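Local coordinates for Esterase/lipase-like protein (Caldicellulosiruptor lactoaceticus 6A, PDB 6A6O) that hydrolyses both acetyl esters and beta-1,4-xylosides, acting as a bifunctional acetyl esterase and xylosidase with an alpha/beta-hydrolase fold, at residues S50-P61 / N121-F132; Y171-F179 / L197-N205. All coordinates share one frame; numbering follows the deposited sequence.

Interaction 1: S50-P61 / N121-F132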
loop_
_atom_site.group_PDB
_atom_site.type_symbol
_atom_site.label_atom_id
_atom_site.label_comp_id
_atom_site.label_asym_id
_atom_site.label_seq_id
_atom_site.Cartn_x
_atom_site.Cartn_y
_atom_site.Cartn_z
ATOM N N SER A 50 2.610 20.101 -12.217
ATOM C CA SER A 50 3.858 19.977 -12.957
ATOM C C SER A 50 3.560 20.003 -14.448
ATOM O O SER A 50 2.456 19.670 -14.886
ATOM C CB SER A 50 4.607 18.692 -12.591
ATOM O OG SER A 50 5.724 18.498 -13.440
ATOM N N SER A 51 4.572 20.400 -15.223
ATOM C CA SER A 51 4.491 20.406 -16.677
ATOM C C SER A 51 4.929 19.087 -17.305
ATOM O O SER A 51 4.676 18.872 -18.495
ATOM C CB SER A 51 5.342 21.549 -17.247
ATOM O OG SER A 51 6.719 21.341 -16.981
ATOM N N LYS A 52 5.583 18.214 -16.546
ATOM C CA LYS A 52 5.975 16.891 -17.007
ATOM C C LYS A 52 5.139 15.828 -16.301
ATOM O O LYS A 52 4.446 16.096 -15.315
ATOM C CB LYS A 52 7.470 16.649 -16.760
ATOM C CG LYS A 52 7.836 16.472 -15.286
ATOM C CD LYS A 52 9.291 16.840 -15.001
ATOM C CE LYS A 52 10.259 16.035 -15.857
ATOM N NZ LYS A 52 11.668 16.210 -15.400
ATOM N N GLN A 53 5.202 14.613 -16.840
ATOM C CA GLN A 53 4.567 13.468 -16.204
ATOM C C GLN A 53 5.213 13.198 -14.854
ATOM O O GLN A 53 6.438 13.272 -14.713
ATOM C CB GLN A 53 4.711 12.232 -17.087
ATOM C CG GLN A 53 3.426 11.687 -17.633
ATOM C CD GLN A 53 3.667 10.425 -18.436
ATOM O OE1 GLN A 53 4.805 9.949 -18.538
ATOM N NE2 GLN A 53 2.602 9.873 -19.008
ATOM N N LEU A 54 4.393 12.862 -13.865
ATOM C CA LEU A 54 4.982 12.618 -12.557
ATOM C C LEU A 54 4.804 11.170 -12.125
ATOM O O LEU A 54 3.821 10.521 -12.495
ATOM C CB LEU A 54 4.352 13.514 -11.490
ATOM C CG LEU A 54 4.692 14.989 -11.634
ATOM C CD1 LEU A 54 3.970 15.743 -10.556
ATOM C CD2 LEU A 54 6.185 15.186 -11.527
ATOM N N PRO A 55 5.728 10.652 -11.320
ATOM C CA PRO A 55 5.491 9.374 -10.645
ATOM C C PRO A 55 4.490 9.561 -9.514
ATOM O O PRO A 55 4.221 10.680 -9.060
ATOM C CB PRO A 55 6.878 9.006 -10.109
ATOM C CG PRO A 55 7.481 10.338 -9.787
ATOM C CD PRO A 55 7.017 11.248 -10.919
ATOM N N CYS A 56 3.930 8.438 -9.062
ATOM C CA CYS A 56 2.807 8.454 -8.138
ATOM C C CYS A 56 2.971 7.347 -7.104
ATOM O O CYS A 56 3.374 6.235 -7.445
ATOM C CB CYS A 56 1.478 8.268 -8.896
ATOM S SG CYS A 56 0.062 7.919 -7.878
ATOM N N ILE A 57 2.669 7.658 -5.844
ATOM C CA ILE A 57 2.599 6.657 -4.782
ATOM C C ILE A 57 1.214 6.720 -4.153
ATOM O O ILE A 57 0.753 7.798 -3.758
ATOM C CB ILE A 57 3.676 6.884 -3.706
ATOM C CG1 ILE A 57 5.078 6.572 -4.258
ATOM C CG2 ILE A 57 3.361 6.050 -2.472
ATOM C CD1 ILE A 57 5.359 5.063 -4.415
ATOM N N ILE A 58 0.556 5.570 -4.042
ATOM C CA ILE A 58 -0.686 5.469 -3.282
ATOM C C ILE A 58 -0.337 4.975 -1.891
ATOM O O ILE A 58 0.284 3.913 -1.741
ATOM C CB ILE A 58 -1.695 4.524 -3.957
ATOM C CG1 ILE A 58 -1.908 4.921 -5.419
ATOM C CG2 ILE A 58 -3.016 4.529 -3.182
ATOM C CD1 ILE A 58 -2.725 3.887 -6.206
ATOM N N VAL A 59 -0.744 5.733 -0.879
ATOM C CA VAL A 59 -0.403 5.455 0.509
ATOM C C VAL A 59 -1.516 4.635 1.143
ATOM O O VAL A 59 -2.690 5.027 1.095
ATOM C CB VAL A 59 -0.166 6.753 1.291
ATOM C CG1 VAL A 59 0.068 6.424 2.771
ATOM C CG2 VAL A 59 1.000 7.512 0.693
ATOM N N PHE A 60 -1.147 3.485 1.733
ATOM C CA PHE A 60 -2.075 2.616 2.450
ATOM C C PHE A 60 -1.835 2.808 3.944
ATOM O O PHE A 60 -0.882 2.226 4.488
ATOM C CB PHE A 60 -1.867 1.139 2.080
ATOM C CG PHE A 60 -2.162 0.766 0.648
ATOM C CD1 PHE A 60 -2.419 1.708 -0.336
ATOM C CD2 PHE A 60 -2.175 -0.575 0.298
ATOM C CE1 PHE A 60 -2.683 1.323 -1.632
ATOM C CE2 PHE A 60 -2.443 -0.976 -1.004
ATOM C CZ PHE A 60 -2.690 -0.030 -1.975
ATOM N N PRO A 61 -2.660 3.568 4.659
ATOM C CA PRO A 61 -2.441 3.734 6.099
ATOM C C PRO A 61 -2.696 2.433 6.848
ATOM O O PRO A 61 -3.408 1.544 6.378
ATOM C CB PRO A 61 -3.464 4.813 6.495
ATOM C CG PRO A 61 -4.543 4.676 5.475
ATOM C CD PRO A 61 -3.886 4.250 4.196
ATOM N N ASN A 121 -1.981 13.509 -15.035
ATOM C CA ASN A 121 -0.590 13.860 -15.332
ATOM C C ASN A 121 0.385 12.936 -14.599
ATOM O O ASN A 121 1.423 13.372 -14.090
ATOM C CB ASN A 121 -0.302 15.330 -15.004
ATOM C CG ASN A 121 1.031 15.796 -15.546
ATOM O OD1 ASN A 121 1.481 15.340 -16.598
ATOM N ND2 ASN A 121 1.683 16.696 -14.816
ATOM N N ILE A 122 0.055 11.646 -14.558
ATOM C CA ILE A 122 0.851 10.633 -13.869
ATOM C C ILE A 122 1.388 9.634 -14.888
ATOM O O ILE A 122 0.685 9.261 -15.833
ATOM C CB ILE A 122 0.004 9.920 -12.796
ATOM C CG1 ILE A 122 -0.207 10.845 -11.595
ATOM C CG2 ILE A 122 0.624 8.581 -12.394
ATOM C CD1 ILE A 122 -1.375 10.439 -10.743
ATOM N N ASP A 123 2.632 9.206 -14.694
ATOM C CA ASP A 123 3.223 8.161 -15.524
ATOM C C ASP A 123 2.583 6.828 -15.164
ATOM O O ASP A 123 2.715 6.383 -14.014
ATOM C CB ASP A 123 4.729 8.139 -15.300
ATOM C CG ASP A 123 5.458 7.104 -16.149
ATOM O OD1 ASP A 123 4.827 6.285 -16.854
ATOM O OD2 ASP A 123 6.708 7.129 -16.110
ATOM N N PRO A 124 1.859 6.172 -16.082
ATOM C CA PRO A 124 1.202 4.904 -15.719
ATOM C C PRO A 124 2.187 3.788 -15.413
ATOM O O PRO A 124 1.796 2.772 -14.821
ATOM C CB PRO A 124 0.351 4.582 -16.957
ATOM C CG PRO A 124 1.108 5.212 -18.084
ATOM C CD PRO A 124 1.682 6.498 -17.512
ATOM N N ASN A 125 3.454 3.949 -15.779
ATOM C CA ASN A 125 4.478 2.967 -15.455
ATOM C C ASN A 125 5.303 3.357 -14.240
ATOM O O ASN A 125 6.305 2.702 -13.953
ATOM C CB ASN A 125 5.375 2.733 -16.665
ATOM C CG ASN A 125 4.603 2.147 -17.821
ATOM O OD1 ASN A 125 3.896 1.156 -17.649
ATOM N ND2 ASN A 125 4.695 2.775 -18.990
ATOM N N ARG A 126 4.885 4.383 -13.505
ATOM C CA ARG A 126 5.503 4.749 -12.234
ATOM C C ARG A 126 4.401 5.020 -11.208
ATOM O O ARG A 126 4.260 6.117 -10.671
ATOM C CB ARG A 126 6.433 5.952 -12.380
ATOM C CG ARG A 126 7.777 5.612 -13.036
ATOM C CD ARG A 126 8.714 6.798 -13.032
ATOM N NE ARG A 126 8.208 7.899 -13.851
ATOM C CZ ARG A 126 8.531 9.181 -13.670
ATOM N NH1 ARG A 126 9.352 9.530 -12.688
ATOM N NH2 ARG A 126 8.028 10.119 -14.466
ATOM N N ILE A 127 3.596 3.992 -10.949
ATOM C CA ILE A 127 2.554 4.024 -9.932
ATOM C C ILE A 127 2.886 2.938 -8.921
ATOM O O ILE A 127 2.733 1.748 -9.220
ATOM C CB ILE A 127 1.157 3.799 -10.525
ATOM C CG1 ILE A 127 0.801 4.926 -11.501
ATOM C CG2 ILE A 127 0.102 3.706 -9.414
ATOM C CD1 ILE A 127 -0.409 4.610 -12.346
ATOM N N GLY A 128 3.334 3.340 -7.730
ATOM C CA GLY A 128 3.679 2.423 -6.669
ATOM C C GLY A 128 2.752 2.567 -5.470
ATOM O O GLY A 128 1.867 3.421 -5.424
ATOM N N VAL A 129 2.975 1.701 -4.484
ATOM C CA VAL A 129 2.182 1.718 -3.262
ATOM C C VAL A 129 3.125 1.755 -2.067
ATOM O O VAL A 129 4.244 1.230 -2.112
ATOM C CB VAL A 129 1.220 0.509 -3.154
ATOM C CG1 VAL A 129 0.138 0.572 -4.274
ATOM C CG2 VAL A 129 2.015 -0.812 -3.173
ATOM N N LEU A 130 2.667 2.413 -1.003
ATOM C CA LEU A 130 3.419 2.539 0.239
ATOM C C LEU A 130 2.446 2.278 1.380
ATOM O O LEU A 130 1.391 2.910 1.457
ATOM C CB LEU A 130 4.077 3.931 0.340
ATOM C CG LEU A 130 4.956 4.249 1.560
ATOM C CD1 LEU A 130 5.994 5.326 1.269
ATOM C CD2 LEU A 130 4.089 4.681 2.759
ATOM N N GLY A 131 2.764 1.321 2.244
ATOM C CA GLY A 131 1.851 0.919 3.295
ATOM C C GLY A 131 2.548 0.798 4.634
ATOM O O GLY A 131 3.715 0.424 4.717
ATOM N N PHE A 132 1.793 1.123 5.683
ATOM C CA PHE A 132 2.216 1.022 7.072
ATOM C C PHE A 132 1.422 -0.069 7.782
ATOM O O PHE A 132 0.185 -0.051 7.757
ATOM C CB PHE A 132 1.979 2.336 7.823
ATOM C CG PHE A 132 2.719 3.514 7.271
ATOM C CD1 PHE A 132 2.178 4.281 6.247
ATOM C CD2 PHE A 132 3.950 3.874 7.807
ATOM C CE1 PHE A 132 2.862 5.394 5.770
ATOM C CE2 PHE A 132 4.636 4.970 7.341
ATOM C CZ PHE A 132 4.096 5.729 6.311
HETATM O O HOH W 1 0.436 10.664 -18.317
HETATM O O HOH W 2 7.286 10.194 -17.304
#
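Phe60 and Val129 meet on one side of two neighbouring parallel strands, 54-60 and 127-132, in the central sheet of an alpha/beta-hydrolase fold. With CG beside its own backbone N (chi1 -65°), Phe60 carries its ring over Val129, whose CG1 comes to 3.7 Å from Phe60 CZ while CB lies over one ring face; helix 134-142 packs against the same pair. On the other side of the sheet Ile57 CG2 crosses to Leu130 CB at 3.6 Å, and Ile57 CD1 reaches the backbone of Gly128, where no side chain intervenes. Between the two layers runs a parallel ladder, with Ile58 N and O bonded to Gly128 O and Leu130 N.

The corner at 124-126 interrupts the ladder, but Leu54 continues it on strand 122-123, its N and O bonded to Asn121 O and Asp123 N. Cys56 CB packs 3.6 Å from Ile122 CG2 on the face these two share. At the corner Arg126 lies alongside Pro55, pointing the same way, with Pro55 CD over one guanidinium face, 3.4 Å from Arg126 NH1. Asp123 fixes the rotation of that group: in a salt bridge, Arg126 NE donates to Asp123 OD2 at 2.8 Å, nearly in the guanidinium plane, while NH1 bonds to Phe281 O. Farther out, Asn121 CG, anti to the backbone N (chi1 -169°), carries the amide to the 50-53 loop, and ND2 donates to Lys52 O at 2.9 Å from well above the carbonyl plane, through a bent N-H...O angle of 132°.

Interaction 2: Y171-F179 / L197-N205; sequences YPVISLAEF and LVWTLSSHN
Ser202 meets Leu176 through its hydroxyl, a small worked case of one polar atom serving two chain segments. Its OG sits beside its own backbone N (chi1 -65°), a position from which it donates to Val198 O in the last turn of helix 195-200 and accepts the backbone N-H of Leu176 at 2.9 Å, nearly straight at 167°. The hydroxyl therefore ties the 171-179 loop to the end of that helix. A second link is purely backbone: Ser203 N reaches Ile174 O at 3.0 Å, from above the carbonyl plane.

Apolar branches fill in around these bonds. Leu176 points toward the 197-205 segment; its CB lies 4.0 Å from Val198 CG1, and its CD1 comes to 3.8 Å from Leu201 CB as the two leucines pass at a slant, with Leu189 of helix 182-189 touching both. Ala177 CB rests against the same Val198 methyl. Toward the other end, Ile174 turns two branches to one hydroxyl, CD1 at 3.4 Å and CG2 at 3.5 Å from Ser203 OG, while that oxygen has its polar partner in Ser140 OG of helix 134-142.

His204 has CG between its backbone N and carbonyl carbon (chi1 64°), which brings the imidazole back against the loop: ND1 approaches Ile174 CG2 and CE1 approaches Ser175 CB. ND1 is buried here without a polar partner in the model. Ser175 OG instead turns to its own loop, donating to Glu178 O at 2.6 Å on an in-plane lone pair. Asn229 OD1 holds the backbone N-H groups of Ile174 and Ser175 from helix 228-239. Joining the loop after strand 167-170 to helix 195-200, this contact belongs to the helical excursion inserted between consecutive sheet strands of the alpha/beta-hydrolase fold.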
loop_
_atom_site.group_PDB
_atom_site.type_symbol
_atom_site.label_atom_id
_atom_site.label_comp_id
_atom_site.label_asym_id
_atom_site.label_seq_id
_atom_site.Cartn_x
_atom_site.Cartn_y
_atom_site.Cartn_z
ATOM N N TYR A 171 7.157 -1.013 8.683
ATOM C CA TYR A 171 6.812 -1.966 9.735
ATOM C C TYR A 171 5.588 -2.808 9.361
ATOM O O TYR A 171 4.590 -2.824 10.095
ATOM C CB TYR A 171 6.629 -1.237 11.082
ATOM C CG TYR A 171 5.913 0.106 11.057
ATOM C CD1 TYR A 171 4.511 0.181 11.131
ATOM C CD2 TYR A 171 6.633 1.295 11.001
ATOM C CE1 TYR A 171 3.860 1.415 11.127
ATOM C CE2 TYR A 171 5.994 2.529 10.997
ATOM C CZ TYR A 171 4.615 2.586 11.065
ATOM O OH TYR A 171 3.998 3.821 11.065
ATOM N N PRO A 172 5.658 -3.581 8.270
ATOM C CA PRO A 172 4.472 -4.277 7.755
ATOM C C PRO A 172 4.067 -5.527 8.525
ATOM O O PRO A 172 4.901 -6.315 8.980
ATOM C CB PRO A 172 4.898 -4.670 6.331
ATOM C CG PRO A 172 6.383 -4.885 6.475
ATOM C CD PRO A 172 6.820 -3.760 7.377
ATOM N N VAL A 173 2.749 -5.691 8.654
ATOM C CA VAL A 173 2.144 -7.002 8.840
ATOM C C VAL A 173 2.362 -7.802 7.565
ATOM O O VAL A 173 2.053 -7.325 6.473
ATOM C CB VAL A 173 0.650 -6.833 9.153
ATOM C CG1 VAL A 173 -0.090 -8.155 9.103
ATOM C CG2 VAL A 173 0.473 -6.122 10.515
ATOM N N ILE A 174 2.923 -9.008 7.688
ATOM C CA ILE A 174 3.260 -9.795 6.499
ATOM C C ILE A 174 2.685 -11.192 6.657
ATOM O O ILE A 174 1.908 -11.671 5.814
ATOM C CB ILE A 174 4.789 -9.855 6.270
ATOM C CG1 ILE A 174 5.344 -8.494 5.833
ATOM C CG2 ILE A 174 5.151 -10.920 5.224
ATOM C CD1 ILE A 174 4.870 -8.007 4.449
ATOM N N SER A 175 3.072 -11.854 7.743
ATOM C CA SER A 175 2.628 -13.206 8.040
ATOM C C SER A 175 1.339 -13.188 8.861
ATOM O O SER A 175 1.187 -12.390 9.794
ATOM C CB SER A 175 3.725 -13.954 8.799
ATOM O OG SER A 175 3.261 -15.202 9.263
ATOM N N LEU A 176 0.420 -14.085 8.519
ATOM C CA LEU A 176 -0.852 -14.188 9.224
ATOM C C LEU A 176 -0.759 -15.208 10.356
ATOM O O LEU A 176 -1.515 -15.145 11.325
ATOM C CB LEU A 176 -1.971 -14.575 8.256
ATOM C CG LEU A 176 -2.609 -13.431 7.467
ATOM C CD1 LEU A 176 -4.080 -13.715 7.201
ATOM C CD2 LEU A 176 -2.438 -12.110 8.201
ATOM N N ALA A 177 0.175 -16.146 10.224
ATOM C CA ALA A 177 0.375 -17.181 11.233
ATOM C C ALA A 177 1.533 -16.823 12.157
ATOM O O ALA A 177 1.390 -15.989 13.051
ATOM C CB ALA A 177 0.617 -18.528 10.570
ATOM N N GLU A 178 2.679 -17.460 11.940
ATOM C CA GLU A 178 3.861 -17.197 12.751
ATOM C C GLU A 178 4.186 -15.709 12.729
ATOM O O GLU A 178 4.165 -15.078 11.672
ATOM C CB GLU A 178 5.055 -18.005 12.241
ATOM C CG GLU A 178 6.380 -17.628 12.884
ATOM C CD GLU A 178 6.981 -18.763 13.688
ATOM O OE1 GLU A 178 7.829 -19.499 13.141
ATOM O OE2 GLU A 178 6.607 -18.920 14.870
ATOM N N PHE A 179 4.483 -15.149 13.897
ATOM C CA PHE A 179 4.798 -13.722 13.993
ATOM C C PHE A 179 3.652 -12.826 13.539
ATOM O O PHE A 179 3.871 -11.655 13.239
ATOM C CB PHE A 179 6.068 -13.366 13.201
ATOM C CG PHE A 179 7.202 -14.331 13.407
ATOM C CD1 PHE A 179 7.820 -14.446 14.642
ATOM C CD2 PHE A 179 7.655 -15.115 12.357
ATOM C CE1 PHE A 179 8.860 -15.333 14.829
ATOM C CE2 PHE A 179 8.697 -15.998 12.535
ATOM C CZ PHE A 179 9.301 -16.107 13.770
ATOM N N LEU A 197 -6.400 -19.566 3.322
ATOM C CA LEU A 197 -6.305 -18.110 3.288
ATOM C C LEU A 197 -5.189 -17.609 4.191
ATOM O O LEU A 197 -4.508 -16.634 3.857
ATOM C CB LEU A 197 -7.638 -17.482 3.691
ATOM C CG LEU A 197 -8.753 -17.581 2.633
ATOM C CD1 LEU A 197 -10.049 -16.940 3.142
ATOM C CD2 LEU A 197 -8.346 -16.969 1.293
ATOM N N VAL A 198 -4.979 -18.260 5.333
ATOM C CA VAL A 198 -3.847 -17.879 6.174
ATOM C C VAL A 198 -2.549 -17.983 5.382
ATOM O O VAL A 198 -1.669 -17.120 5.479
ATOM C CB VAL A 198 -3.804 -18.735 7.452
ATOM C CG1 VAL A 198 -2.475 -18.523 8.176
ATOM C CG2 VAL A 198 -4.970 -18.372 8.368
ATOM N N TRP A 199 -2.419 -19.036 4.575
ATOM C CA TRP A 199 -1.212 -19.218 3.777
ATOM C C TRP A 199 -1.137 -18.202 2.636
ATOM O O TRP A 199 -0.108 -17.543 2.452
ATOM C CB TRP A 199 -1.157 -20.652 3.243
ATOM C CG TRP A 199 0.180 -21.028 2.694
ATOM C CD1 TRP A 199 1.165 -21.726 3.337
ATOM C CD2 TRP A 199 0.682 -20.732 1.387
ATOM N NE1 TRP A 199 2.250 -21.884 2.509
ATOM C CE2 TRP A 199 1.983 -21.289 1.305
ATOM C CE3 TRP A 199 0.161 -20.061 0.275
ATOM C CZ2 TRP A 199 2.774 -21.181 0.161
ATOM C CZ3 TRP A 199 0.951 -19.956 -0.872
ATOM C CH2 TRP A 199 2.247 -20.513 -0.912
ATOM N N THR A 200 -2.217 -18.054 1.854
ATOM C CA THR A 200 -2.127 -17.181 0.688
ATOM C C THR A 200 -2.126 -15.707 1.069
ATOM O O THR A 200 -1.666 -14.878 0.278
ATOM C CB THR A 200 -3.259 -17.470 -0.307
ATOM O OG1 THR A 200 -4.515 -17.126 0.290
ATOM C CG2 THR A 200 -3.254 -18.957 -0.705
ATOM N N LEU A 201 -2.589 -15.360 2.270
ATOM C CA LEU A 201 -2.533 -13.980 2.733
ATOM C C LEU A 201 -1.337 -13.716 3.645
ATOM O O LEU A 201 -1.201 -12.604 4.172
ATOM C CB LEU A 201 -3.827 -13.613 3.452
ATOM C CG LEU A 201 -5.069 -13.772 2.580
ATOM C CD1 LEU A 201 -6.312 -13.424 3.406
ATOM C CD2 LEU A 201 -4.978 -12.897 1.324
ATOM N N SER A 202 -0.476 -14.710 3.854
ATOM C CA SER A 202 0.854 -14.465 4.409
ATOM C C SER A 202 1.725 -14.102 3.212
ATOM O O SER A 202 2.131 -14.973 2.435
ATOM C CB SER A 202 1.359 -15.688 5.169
ATOM O OG SER A 202 0.539 -15.931 6.306
ATOM N N SER A 203 1.967 -12.801 3.024
ATOM C CA SER A 203 2.332 -12.331 1.693
ATOM C C SER A 203 3.733 -12.762 1.276
ATOM O O SER A 203 4.008 -12.811 0.072
ATOM C CB SER A 203 2.196 -10.807 1.610
ATOM O OG SER A 203 3.018 -10.146 2.568
ATOM N N HIS A 204 4.615 -13.097 2.226
ATOM C CA HIS A 204 5.924 -13.614 1.821
ATOM C C HIS A 204 5.788 -14.917 1.037
ATOM O O HIS A 204 6.636 -15.220 0.187
ATOM C CB HIS A 204 6.848 -13.793 3.038
ATOM C CG HIS A 204 6.387 -14.811 4.034
ATOM N ND1 HIS A 204 5.248 -14.648 4.800
ATOM C CD2 HIS A 204 6.925 -15.995 4.411
ATOM C CE1 HIS A 204 5.104 -15.691 5.599
ATOM N NE2 HIS A 204 6.112 -16.520 5.386
ATOM N N ASN A 205 4.706 -15.672 1.269
ATOM C CA ASN A 205 4.456 -16.911 0.533
ATOM C C ASN A 205 4.145 -16.674 -0.944
ATOM O O ASN A 205 4.286 -17.600 -1.760
ATOM C CB ASN A 205 3.267 -17.666 1.150
ATOM C CG ASN A 205 3.589 -18.315 2.480
ATOM O OD1 ASN A 205 4.721 -18.741 2.744
ATOM N ND2 ASN A 205 2.573 -18.413 3.332
#

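Interaction 1 builds the middle of the sheet and interaction 2 the helical excursion beside it; their centres are about 25 Å apart, on opposite sides of the centre of the chain. They nevertheless touch where strand 127-132 ends and the 171-179 loop begins: Phe132 CD2 packs 3.3 Å from Tyr171 OH. This junction adjoins the probable Ser133-His254-Asp222 catalytic triad. Gly131 and Phe132 lead into the likely nucleophile elbow at Ser133, while Tyr171 touches Ser133 and Asp222 and stacks edge-to-face with His254. Val173 also shares a backbone hydrogen bond with Ser133. Helix 134-142, which follows Ser133, packs on both contacts.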